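Local coordinates for putative general stress protein 26 (Jannaschia sp., PDB 2QEA) that is of unproven function but probably binds a flavin as a dimeric oxidoreductase of the pyridoxamine 5'-phosphate oxidase-like family, at residues 41-46 with 118-123; 64-69 with 77-82. All blocks are in the same frame, centred on the assembly; numbering follows the deposited sequence.

Interaction 1: 41-46 with 118-123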
loop_
_atom_site.group_PDB
_atom_site.type_symbol
_atom_site.label_atom_id
_atom_site.label_comp_id
_atom_site.label_asym_id
_atom_site.label_seq_id
_atom_site.Cartn_x
_atom_site.Cartn_y
_atom_site.Cartn_z
ATOM N N PRO A 41 5.602 -18.747 -9.679
ATOM C CA PRO A 41 5.773 -17.886 -8.502
ATOM C C PRO A 41 7.215 -17.889 -7.986
ATOM O O PRO A 41 8.002 -18.771 -8.350
ATOM C CB PRO A 41 4.840 -18.527 -7.473
ATOM C CG PRO A 41 4.877 -19.963 -7.806
ATOM C CD PRO A 41 4.969 -20.028 -9.309
ATOM N N GLY A 42 7.535 -16.913 -7.138
ATOM C CA GLY A 42 8.867 -16.775 -6.532
ATOM C C GLY A 42 9.458 -15.381 -6.613
ATOM O O GLY A 42 10.176 -14.978 -5.697
ATOM N N ALA A 43 9.180 -14.664 -7.709
ATOM C CA ALA A 43 9.689 -13.303 -7.938
ATOM C C ALA A 43 8.601 -12.335 -8.429
ATOM O O ALA A 43 7.657 -12.746 -9.115
ATOM C CB ALA A 43 10.833 -13.347 -8.938
ATOM N N ILE A 44 8.755 -11.057 -8.063
ATOM C CA ILE A 44 7.863 -9.963 -8.474
ATOM C C ILE A 44 8.696 -9.083 -9.411
ATOM O O ILE A 44 9.758 -8.593 -9.015
ATOM C CB ILE A 44 7.344 -9.134 -7.278
ATOM C CG1 ILE A 44 6.660 -10.037 -6.237
ATOM C CG2 ILE A 44 6.371 -8.061 -7.770
ATOM C CD1 ILE A 44 6.157 -9.302 -4.997
ATOM N N TRP A 45 8.200 -8.876 -10.635
ATOM C CA TRP A 45 8.924 -8.149 -11.689
ATOM C C TRP A 45 8.416 -6.719 -11.895
ATOM O O TRP A 45 7.210 -6.472 -11.792
ATOM C CB TRP A 45 8.830 -8.927 -13.003
ATOM C CG TRP A 45 9.299 -10.352 -12.882
ATOM C CD1 TRP A 45 8.571 -11.428 -12.450
ATOM C CD2 TRP A 45 10.602 -10.850 -13.183
ATOM N NE1 TRP A 45 9.338 -12.566 -12.478
ATOM C CE2 TRP A 45 10.592 -12.243 -12.922
ATOM C CE3 TRP A 45 11.782 -10.257 -13.656
ATOM C CZ2 TRP A 45 11.720 -13.056 -13.119
ATOM C CZ3 TRP A 45 12.905 -11.062 -13.851
ATOM C CH2 TRP A 45 12.866 -12.450 -13.582
ATOM N N PHE A 46 9.345 -5.796 -12.177
ATOM C CA PHE A 46 9.041 -4.374 -12.426
ATOM C C PHE A 46 9.828 -3.845 -13.629
ATOM O O PHE A 46 11.014 -4.147 -13.767
ATOM C CB PHE A 46 9.399 -3.506 -11.212
ATOM C CG PHE A 46 8.779 -3.961 -9.922
ATOM C CD1 PHE A 46 7.523 -3.492 -9.526
ATOM C CD2 PHE A 46 9.461 -4.857 -9.089
ATOM C CE1 PHE A 46 6.944 -3.917 -8.316
ATOM C CE2 PHE A 46 8.900 -5.289 -7.885
ATOM C CZ PHE A 46 7.639 -4.822 -7.494
ATOM N N LYS A 118 13.907 -7.328 -10.571
ATOM C CA LYS A 118 13.393 -8.579 -10.002
ATOM C C LYS A 118 13.453 -8.492 -8.475
ATOM O O LYS A 118 14.541 -8.341 -7.908
ATOM C CB LYS A 118 14.247 -9.757 -10.493
ATOM C CG LYS A 118 13.795 -11.152 -10.031
ATOM C CD LYS A 118 14.760 -12.237 -10.504
ATOM C CE LYS A 118 14.299 -13.625 -10.074
ATOM N NZ LYS A 118 15.204 -14.706 -10.549
ATOM N N PHE A 119 12.286 -8.578 -7.829
ATOM C CA PHE A 119 12.167 -8.568 -6.368
ATOM C C PHE A 119 11.821 -9.985 -5.913
ATOM O O PHE A 119 10.752 -10.495 -6.257
ATOM C CB PHE A 119 11.086 -7.587 -5.904
ATOM C CG PHE A 119 10.914 -7.541 -4.409
ATOM C CD1 PHE A 119 11.742 -6.735 -3.626
ATOM C CD2 PHE A 119 9.938 -8.323 -3.773
ATOM C CE1 PHE A 119 11.598 -6.702 -2.232
ATOM C CE2 PHE A 119 9.784 -8.297 -2.381
ATOM C CZ PHE A 119 10.614 -7.484 -1.606
ATOM N N THR A 120 12.722 -10.606 -5.151
ATOM C CA THR A 120 12.518 -11.949 -4.604
ATOM C C THR A 120 12.122 -11.772 -3.135
ATOM O O THR A 120 12.949 -11.304 -2.349
ATOM C CB THR A 120 13.805 -12.811 -4.696
ATOM O OG1 THR A 120 14.209 -12.934 -6.066
ATOM C CG2 THR A 120 13.569 -14.203 -4.117
ATOM N N PRO A 121 10.855 -12.087 -2.763
ATOM C CA PRO A 121 10.492 -11.989 -1.346
ATOM C C PRO A 121 11.177 -13.061 -0.485
ATOM O O PRO A 121 11.294 -14.217 -0.911
ATOM C CB PRO A 121 8.967 -12.200 -1.352
ATOM C CG PRO A 121 8.545 -11.980 -2.746
ATOM C CD PRO A 121 9.681 -12.487 -3.563
ATOM N N ALA A 122 11.645 -12.645 0.691
ATOM C CA ALA A 122 12.285 -13.517 1.680
ATOM C C ALA A 122 11.259 -13.890 2.745
ATOM O O ALA A 122 11.111 -15.065 3.088
ATOM C CB ALA A 122 13.462 -12.809 2.316
ATOM N N SER A 123 10.578 -12.873 3.275
ATOM C CA SER A 123 9.525 -13.043 4.285
ATOM C C SER A 123 8.599 -11.829 4.342
ATOM O O SER A 123 8.862 -10.812 3.698
ATOM C CB SER A 123 10.153 -13.277 5.657
ATOM O OG SER A 123 11.027 -12.214 5.995
HETATM O O HOH W 1 10.349 -15.971 -3.050
#
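I44 and F119 form the close-packed centre of this antiparallel pairing. I44 N gives its hydrogen to F119 O at 2.8 Å and F119 N returns one to I44 O, both nearly straight and in the carbonyl planes, which sets the register of the two strands. Side by side in the core, I44 turns CG1 anti to its carbonyl carbon (chi1 -55°), bringing CD1 to 4.1 Å from F119 CD2 and 4.2 Å from P121 CG; W10 of helix 2-13 packs on I44 and P121. F46 presents its ring edge, CE2, to F119 CB at 3.7 Å. Branched and aromatic hydrocarbons suit this buried face.

The other face is looser and partly exposed. K118, whose long aliphatic chain can cover a ring while its end carries a charge, lies extended over the six-membered ring of W45, a CH-pi contact. Small A43 CB sits beside K118 CE. Beyond it no backbone hydrogen bond joins the segments, and a water donates to both G42 O and P121 O. At G42 (phi 132°) a CB would clash with the preceding carbonyl O. This long-range pairing of strands 44-49 and 114-129 is consistent with the split-barrel fold expected for FMN-binding relatives.

Interaction 2: 64-69 with 77-82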
loop_
_atom_site.group_PDB
_atom_site.type_symbol
_atom_site.label_atom_id
_atom_site.label_comp_id
_atom_site.label_asym_id
_atom_site.label_seq_id
_atom_site.Cartn_x
_atom_site.Cartn_y
_atom_site.Cartn_z
ATOM N N PRO A 64 19.162 -5.383 -0.292
ATOM C CA PRO A 64 17.954 -5.645 0.514
ATOM C C PRO A 64 16.863 -4.609 0.213
ATOM O O PRO A 64 17.159 -3.410 0.143
ATOM C CB PRO A 64 18.451 -5.507 1.962
ATOM C CG PRO A 64 19.902 -5.739 1.892
ATOM C CD PRO A 64 20.342 -5.187 0.576
ATOM N N ALA A 65 15.634 -5.079 0.011
ATOM C CA ALA A 65 14.518 -4.215 -0.371
ATOM C C ALA A 65 13.215 -4.556 0.335
ATOM O O ALA A 65 13.067 -5.635 0.921
ATOM C CB ALA A 65 14.323 -4.285 -1.876
ATOM N N GLN A 66 12.281 -3.610 0.254
ATOM C CA GLN A 66 10.947 -3.726 0.833
ATOM C C GLN A 66 9.906 -3.514 -0.265
ATOM O O GLN A 66 10.094 -2.664 -1.138
ATOM C CB GLN A 66 10.748 -2.679 1.928
ATOM C CG GLN A 66 9.428 -2.804 2.700
ATOM C CD GLN A 66 9.236 -1.733 3.758
ATOM O OE1 GLN A 66 10.021 -0.789 3.872
ATOM N NE2 GLN A 66 8.176 -1.874 4.539
ATOM N N PHE A 67 8.824 -4.291 -0.207
ATOM C CA PHE A 67 7.694 -4.154 -1.125
ATOM C C PHE A 67 6.404 -4.280 -0.320
ATOM O O PHE A 67 6.124 -5.343 0.234
ATOM C CB PHE A 67 7.755 -5.183 -2.252
ATOM C CG PHE A 67 6.669 -5.017 -3.282
ATOM C CD1 PHE A 67 6.587 -3.839 -4.036
ATOM C CD2 PHE A 67 5.741 -6.039 -3.523
ATOM C CE1 PHE A 67 5.579 -3.668 -4.999
ATOM C CE2 PHE A 67 4.735 -5.885 -4.491
ATOM C CZ PHE A 67 4.658 -4.701 -5.233
ATOM N N VAL A 68 5.643 -3.186 -0.255
ATOM C CA VAL A 68 4.401 -3.113 0.507
ATOM C C VAL A 68 3.215 -3.138 -0.458
ATOM O O VAL A 68 3.221 -2.417 -1.461
ATOM C CB VAL A 68 4.369 -1.842 1.383
ATOM C CG1 VAL A 68 3.072 -1.745 2.170
ATOM C CG2 VAL A 68 5.557 -1.829 2.335
ATOM N N VAL A 69 2.219 -3.971 -0.145
ATOM C CA VAL A 69 0.986 -4.114 -0.931
ATOM C C VAL A 69 -0.222 -3.837 -0.025
ATOM O O VAL A 69 -0.221 -4.214 1.151
ATOM C CB VAL A 69 0.864 -5.541 -1.542
ATOM C CG1 VAL A 69 -0.444 -5.706 -2.331
ATOM C CG2 VAL A 69 2.050 -5.840 -2.437
ATOM N N TYR A 77 -3.032 -7.711 1.557
ATOM C CA TYR A 77 -2.242 -6.714 2.283
ATOM C C TYR A 77 -0.966 -7.432 2.703
ATOM O O TYR A 77 -1.043 -8.543 3.236
ATOM C CB TYR A 77 -3.017 -6.184 3.494
ATOM C CG TYR A 77 -4.427 -5.746 3.157
ATOM C CD1 TYR A 77 -4.698 -4.436 2.748
ATOM C CD2 TYR A 77 -5.496 -6.656 3.214
ATOM C CE1 TYR A 77 -6.008 -4.033 2.417
ATOM C CE2 TYR A 77 -6.804 -6.266 2.884
ATOM C CZ TYR A 77 -7.053 -4.954 2.487
ATOM O OH TYR A 77 -8.335 -4.571 2.168
ATOM N N ALA A 78 0.193 -6.826 2.446
ATOM C CA ALA A 78 1.474 -7.470 2.750
ATOM C C ALA A 78 2.648 -6.506 2.836
ATOM O O ALA A 78 2.786 -5.641 1.980
ATOM C CB ALA A 78 1.775 -8.528 1.691
ATOM N N ASP A 79 3.459 -6.652 3.886
ATOM C CA ASP A 79 4.707 -5.912 4.059
ATOM C C ASP A 79 5.769 -6.997 3.880
ATOM O O ASP A 79 5.902 -7.869 4.740
ATOM C CB ASP A 79 4.782 -5.256 5.447
ATOM C CG ASP A 79 6.062 -4.440 5.663
ATOM O OD1 ASP A 79 6.862 -4.253 4.720
ATOM O OD2 ASP A 79 6.270 -3.967 6.799
ATOM N N LEU A 80 6.507 -6.935 2.767
ATOM C CA LEU A 80 7.491 -7.956 2.393
ATOM C C LEU A 80 8.938 -7.475 2.432
ATOM O O LEU A 80 9.230 -6.401 1.923
ATOM C CB LEU A 80 7.218 -8.414 0.960
ATOM C CG LEU A 80 5.808 -8.876 0.592
ATOM C CD1 LEU A 80 5.744 -9.082 -0.905
ATOM C CD2 LEU A 80 5.426 -10.134 1.342
ATOM N N ASP A 81 9.820 -8.281 3.031
ATOM C CA ASP A 81 11.273 -8.062 3.003
ATOM C C ASP A 81 11.796 -8.987 1.909
ATOM O O ASP A 81 11.304 -10.111 1.752
ATOM C CB ASP A 81 11.949 -8.409 4.340
ATOM C CG ASP A 81 11.655 -7.399 5.440
ATOM O OD1 ASP A 81 11.530 -6.186 5.155
ATOM O OD2 ASP A 81 11.574 -7.817 6.612
ATOM N N GLY A 82 12.798 -8.521 1.165
ATOM C CA GLY A 82 13.371 -9.301 0.070
ATOM C C GLY A 82 14.659 -8.742 -0.497
ATOM O O GLY A 82 15.392 -8.045 0.202
#
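Six backbone hydrogen bonds tie 64-69 to 77-82, two at each of the pairs A65-G82, F67-L80 and V69-A78. They vary in directness: V69 N reaches A78 O at 2.8 Å nearly along the C=O axis, whereas A65 N lies well above the carbonyl plane of G82. At the non-hydrogen-bonded pairs between them, CA-H...O contacts such as V68 CA to A78 O, 3.3 Å, fill in.

Side chains alternate between two faces. On one, Q66 stretches diagonally over the strands, CG anti to the backbone N (chi1 -174°) and the chain extended beyond it, until NE2 donates to D79 OD1 at 2.7 Å; glutamine is long enough for this span and ends in an N-H. D79 OD1 lies close to the amide plane of Q66, whereas NE2 comes to the carboxylate from above its plane. V68 CG2 packs 3.6 Å from D79 OD1, its branched side chain suited to a buried strand. An alanine at Q66 would remove the amide and would probably cost D79 OD1 this hydrogen bond and loosen the packing on L29 of its own chain and L29 of the second subunit.

On the opposite face F67 turns a ring edge to L80, CD2 to CD1 4.0 Å, and small A78 sits opposite V69.

The outer shell fixes the polar groups. D79 OD2 accepts from L29 N of the second subunit, so the carboxylate is held through both oxygens, which would probably favour its charged form. D81 makes a salt bridge with K24, and Y77 OH bonds to D72. F9 of helix 2-13 packs on A78 and L80, while M20 of the second subunit packs on V68. This is an antiparallel beta hairpin with one face in the core and the other at the dimer interface, consistent with the split-barrel family.

In the fold
Interactions 1 and 2 have centres about 9 Å apart in one antiparallel sheet. Along the chain the order is 41-46, 64-69, 77-82, 118-123, so the local hairpin of interaction 2 falls between the two distant segments that interaction 1 brings together. Strands 76-87 and 114-129 are neighbours: A122 N probably bonds to D81 O and S123 O to D81 N, where A122 and S123 both face D81 in a classic beta bulge. From across the core, F46 CZ comes to 3.4 Å from F67 CE1, the two rings meeting edge-to-face. Strand 44-49 and the hairpin thus share one apolar interior, as would be expected if the curled sheet closes towards a barrel, while the hairpin also contacts the second subunit.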